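PDB 1GNY: endo-beta-1,4-xylanase Xyn10C from Pseudomonas cellulosa, which cleaves internal linkages of the xylan backbone through its C-terminal catalytic domain and binds xylan through the N-terminal family 15 carbohydrate-binding module. Local coordinates for residues I5-A10 against A44-A49. Sequence-based numbering, arbitrary orientation.
Sequences IEVDMA and AVFDIA
Val7, on the N-terminal segment 5-10, and Phe46, on strand 42-48, reach toward each other between the two main antiparallel sheets of the CBM15 beta-sandwich. No hydrogen bond joins the segments, and their closest CA atoms, those of Val7 and Phe46, are 8.6 Å apart, a spacing bridged by side chains rather than by strand pairing. The valine methyls divide the work. Val7 CG1, swung opposite the backbone N at chi1 175°, sits over the middle of the Phe46 ring, 3.8 Å from the centroid and 8° off the normal, a CH-pi contact. Val7 CG2 sits on the same face, displaced toward the CE2–CZ edge, 3.6 Å from Phe46 CE2. Phe46 places CG between its backbone N and carbonyl carbon (chi1 62°), which turns the ring toward Val7; Trp13 and Val145 also touch it. Its backbone pairs with Val128, next to the carbohydrate-binding Gln127. The Phe46 side chain is about 7 Å from that of Gln127 and about 11 Å from a bound xylose unit, so this contact lies behind the sugar site rather than in it. Beyond Val7, Asp8 OD1 accepts from Ala10 N at 3.0 Å, closing an Asx turn. Farther along the interface, Ile48 CD1 lies in plane at the edge of the Phe46 ring and also meets Ile5 CG2 at 4.3 Å.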
ATOM      1  N   ILE A   5      10.828   5.085  -8.771  1.00 16.08           N
ATOM      2  CA  ILE A   5      11.329   4.664  -7.445  1.00 16.29           C
ATOM      3  C   ILE A   5      10.971   3.187  -7.281  1.00 16.94           C
ATOM      4  O   ILE A   5       9.769   2.834  -7.343  1.00 17.12           O
ATOM      5  CB  ILE A   5      10.651   5.467  -6.317  1.00 15.93           C
ATOM      6  CG1 ILE A   5      11.029   6.944  -6.426  1.00 17.80           C
ATOM      7  CG2 ILE A   5      11.012   4.905  -4.893  1.00 17.25           C
ATOM      8  CD1 ILE A   5      10.199   7.837  -5.619  1.00 18.90           C
ATOM      9  N   GLU A   6      11.985   2.360  -7.055  1.00 16.55           N
ATOM     10  CA  GLU A   6      11.798   0.920  -6.747  1.00 17.47           C
ATOM     11  C   GLU A   6      11.974   0.766  -5.250  1.00 16.61           C
ATOM     12  O   GLU A   6      13.050   1.014  -4.727  1.00 17.68           O
ATOM     13  CB  GLU A   6      12.798   0.043  -7.498  1.00 18.00           C
ATOM     14  CG  GLU A   6      12.605   0.172  -8.996  1.00 21.54           C
ATOM     15  CD  GLU A   6      13.465  -0.776  -9.797  1.00 29.40           C
ATOM     16  OE1 GLU A   6      14.360  -1.425  -9.204  1.00 35.04           O
ATOM     17  OE2 GLU A   6      13.233  -0.853 -11.021  1.00 33.86           O
ATOM     18  N   VAL A   7      10.919   0.354  -4.560  1.00 14.22           N
ATOM     19  CA  VAL A   7      10.929   0.259  -3.098  1.00 14.22           C
ATOM     20  C   VAL A   7      11.657  -0.997  -2.591  1.00 13.87           C
ATOM     21  O   VAL A   7      11.460  -2.124  -3.095  1.00 14.03           O
ATOM     22  CB  VAL A   7       9.467   0.292  -2.543  1.00 13.56           C
ATOM     23  CG1 VAL A   7       9.382   0.076  -1.011  1.00 14.52           C
ATOM     24  CG2 VAL A   7       8.764   1.591  -2.934  1.00 14.29           C
ATOM     25  N   ASP A   8      12.498  -0.794  -1.579  1.00 13.63           N
ATOM     26  CA  ASP A   8      13.216  -1.895  -0.915  1.00 14.64           C
ATOM     27  C   ASP A   8      12.210  -2.832  -0.235  1.00 14.08           C
ATOM     28  O   ASP A   8      11.381  -2.381   0.553  1.00 13.90           O
ATOM     29  CB  ASP A   8      14.186  -1.304   0.126  1.00 14.64           C
ATOM     30  CG  ASP A   8      15.149  -2.305   0.694  1.00 18.12           C
ATOM     31  OD1 ASP A   8      15.062  -3.511   0.421  1.00 17.62           O
ATOM     32  OD2 ASP A   8      16.072  -1.897   1.423  1.00 20.06           O
ATOM     33  N   MET A   9      12.290  -4.108  -0.587  1.00 13.88           N
ATOM     34  CA  MET A   9      11.394  -5.149  -0.068  1.00 13.92           C
ATOM     35  C   MET A   9      12.017  -5.991   1.038  1.00 14.42           C
ATOM     36  O   MET A   9      11.389  -6.941   1.516  1.00 15.11           O
ATOM     37  CB  MET A   9      10.870  -6.042  -1.188  1.00 14.75           C
ATOM     38  CG  MET A   9      10.140  -5.282  -2.306  1.00 14.28           C
ATOM     39  SD  MET A   9       8.754  -4.268  -1.747  1.00 13.67           S
ATOM     40  CE  MET A   9       7.708  -5.489  -0.963  1.00 15.69           C
ATOM     41  N   ALA A  10      13.250  -5.664   1.416  1.00 14.57           N
ATOM     42  CA  ALA A  10      13.967  -6.387   2.504  1.00 15.79           C
ATOM     43  C   ALA A  10      14.213  -5.579   3.782  1.00 16.10           C
ATOM     44  O   ALA A  10      14.704  -6.143   4.784  1.00 16.93           O
ATOM     45  CB  ALA A  10      15.313  -6.901   1.987  1.00 16.22           C
ATOM     46  N   ALA A  44       0.261  -3.221   5.668  1.00 11.44           N
ATOM     47  CA  ALA A  44       1.729  -3.127   5.643  1.00 11.94           C
ATOM     48  C   ALA A  44       2.121  -1.826   4.975  1.00 11.57           C
ATOM     49  O   ALA A  44       1.529  -1.482   3.966  1.00 12.20           O
ATOM     50  CB  ALA A  44       2.297  -4.263   4.908  1.00 12.74           C
ATOM     51  N   VAL A  45       3.099  -1.139   5.560  1.00 11.35           N
ATOM     52  CA  VAL A  45       3.533   0.187   5.111  1.00 11.29           C
ATOM     53  C   VAL A  45       5.048   0.387   5.113  1.00 12.16           C
ATOM     54  O   VAL A  45       5.768  -0.362   5.786  1.00 12.46           O
ATOM     55  CB  VAL A  45       2.919   1.324   6.002  1.00 11.03           C
ATOM     56  CG1 VAL A  45       1.365   1.385   5.902  1.00 11.65           C
ATOM     57  CG2 VAL A  45       3.369   1.237   7.419  1.00 10.09           C
ATOM     58  N   PHE A  46       5.479   1.419   4.383  1.00 12.01           N
ATOM     59  CA  PHE A  46       6.862   1.876   4.350  1.00 11.82           C
ATOM     60  C   PHE A  46       6.797   3.390   4.184  1.00 13.21           C
ATOM     61  O   PHE A  46       5.739   3.963   3.882  1.00 13.53           O
ATOM     62  CB  PHE A  46       7.650   1.229   3.199  1.00 12.75           C
ATOM     63  CG  PHE A  46       7.102   1.566   1.838  1.00 12.77           C
ATOM     64  CD1 PHE A  46       6.060   0.822   1.302  1.00 15.11           C
ATOM     65  CD2 PHE A  46       7.582   2.673   1.126  1.00 14.22           C
ATOM     66  CE1 PHE A  46       5.510   1.160   0.069  1.00 14.41           C
ATOM     67  CE2 PHE A  46       7.027   3.003  -0.108  1.00 14.19           C
ATOM     68  CZ  PHE A  46       5.988   2.264  -0.618  1.00 14.59           C
ATOM     69  N   ASP A  47       7.946   4.034   4.318  1.00 15.09           N
ATOM     70  CA  ASP A  47       7.996   5.479   4.161  1.00 15.72           C
ATOM     71  C   ASP A  47       8.765   5.923   2.928  1.00 15.64           C
ATOM     72  O   ASP A  47       9.814   5.369   2.596  1.00 16.66           O
ATOM     73  CB  ASP A  47       8.688   6.144   5.345  1.00 15.67           C
ATOM     74  CG  ASP A  47       7.997   5.907   6.628  1.00 17.14           C
ATOM     75  OD1 ASP A  47       6.738   5.854   6.663  1.00 16.37           O
ATOM     76  OD2 ASP A  47       8.649   5.793   7.677  1.00 20.01           O
ATOM     77  N   ILE A  48       8.230   6.918   2.250  1.00 14.89           N
ATOM     78  CA  ILE A  48       8.953   7.656   1.234  1.00 15.77           C
ATOM     79  C   ILE A  48       9.550   8.844   1.991  1.00 16.02           C
ATOM     80  O   ILE A  48       8.843   9.680   2.578  1.00 16.16           O
ATOM     81  CB  ILE A  48       8.064   8.110   0.072  1.00 15.62           C
ATOM     82  CG1 ILE A  48       7.598   6.911  -0.768  1.00 16.81           C
ATOM     83  CG2 ILE A  48       8.808   9.138  -0.856  1.00 16.05           C
ATOM     84  CD1 ILE A  48       8.701   6.073  -1.462  1.00 19.44           C
ATOM     85  N   ALA A  49      10.876   8.942   1.931  1.00 16.65           N
ATOM     86  CA  ALA A  49      11.566  10.046   2.597  1.00 16.78           C
ATOM     87  C   ALA A  49      11.301  11.423   1.982  1.00 16.99           C
ATOM     88  O   ALA A  49      11.399  11.622   0.751  1.00 17.20           O
ATOM     89  CB  ALA A  49      13.089   9.776   2.594  1.00 17.58           C
TER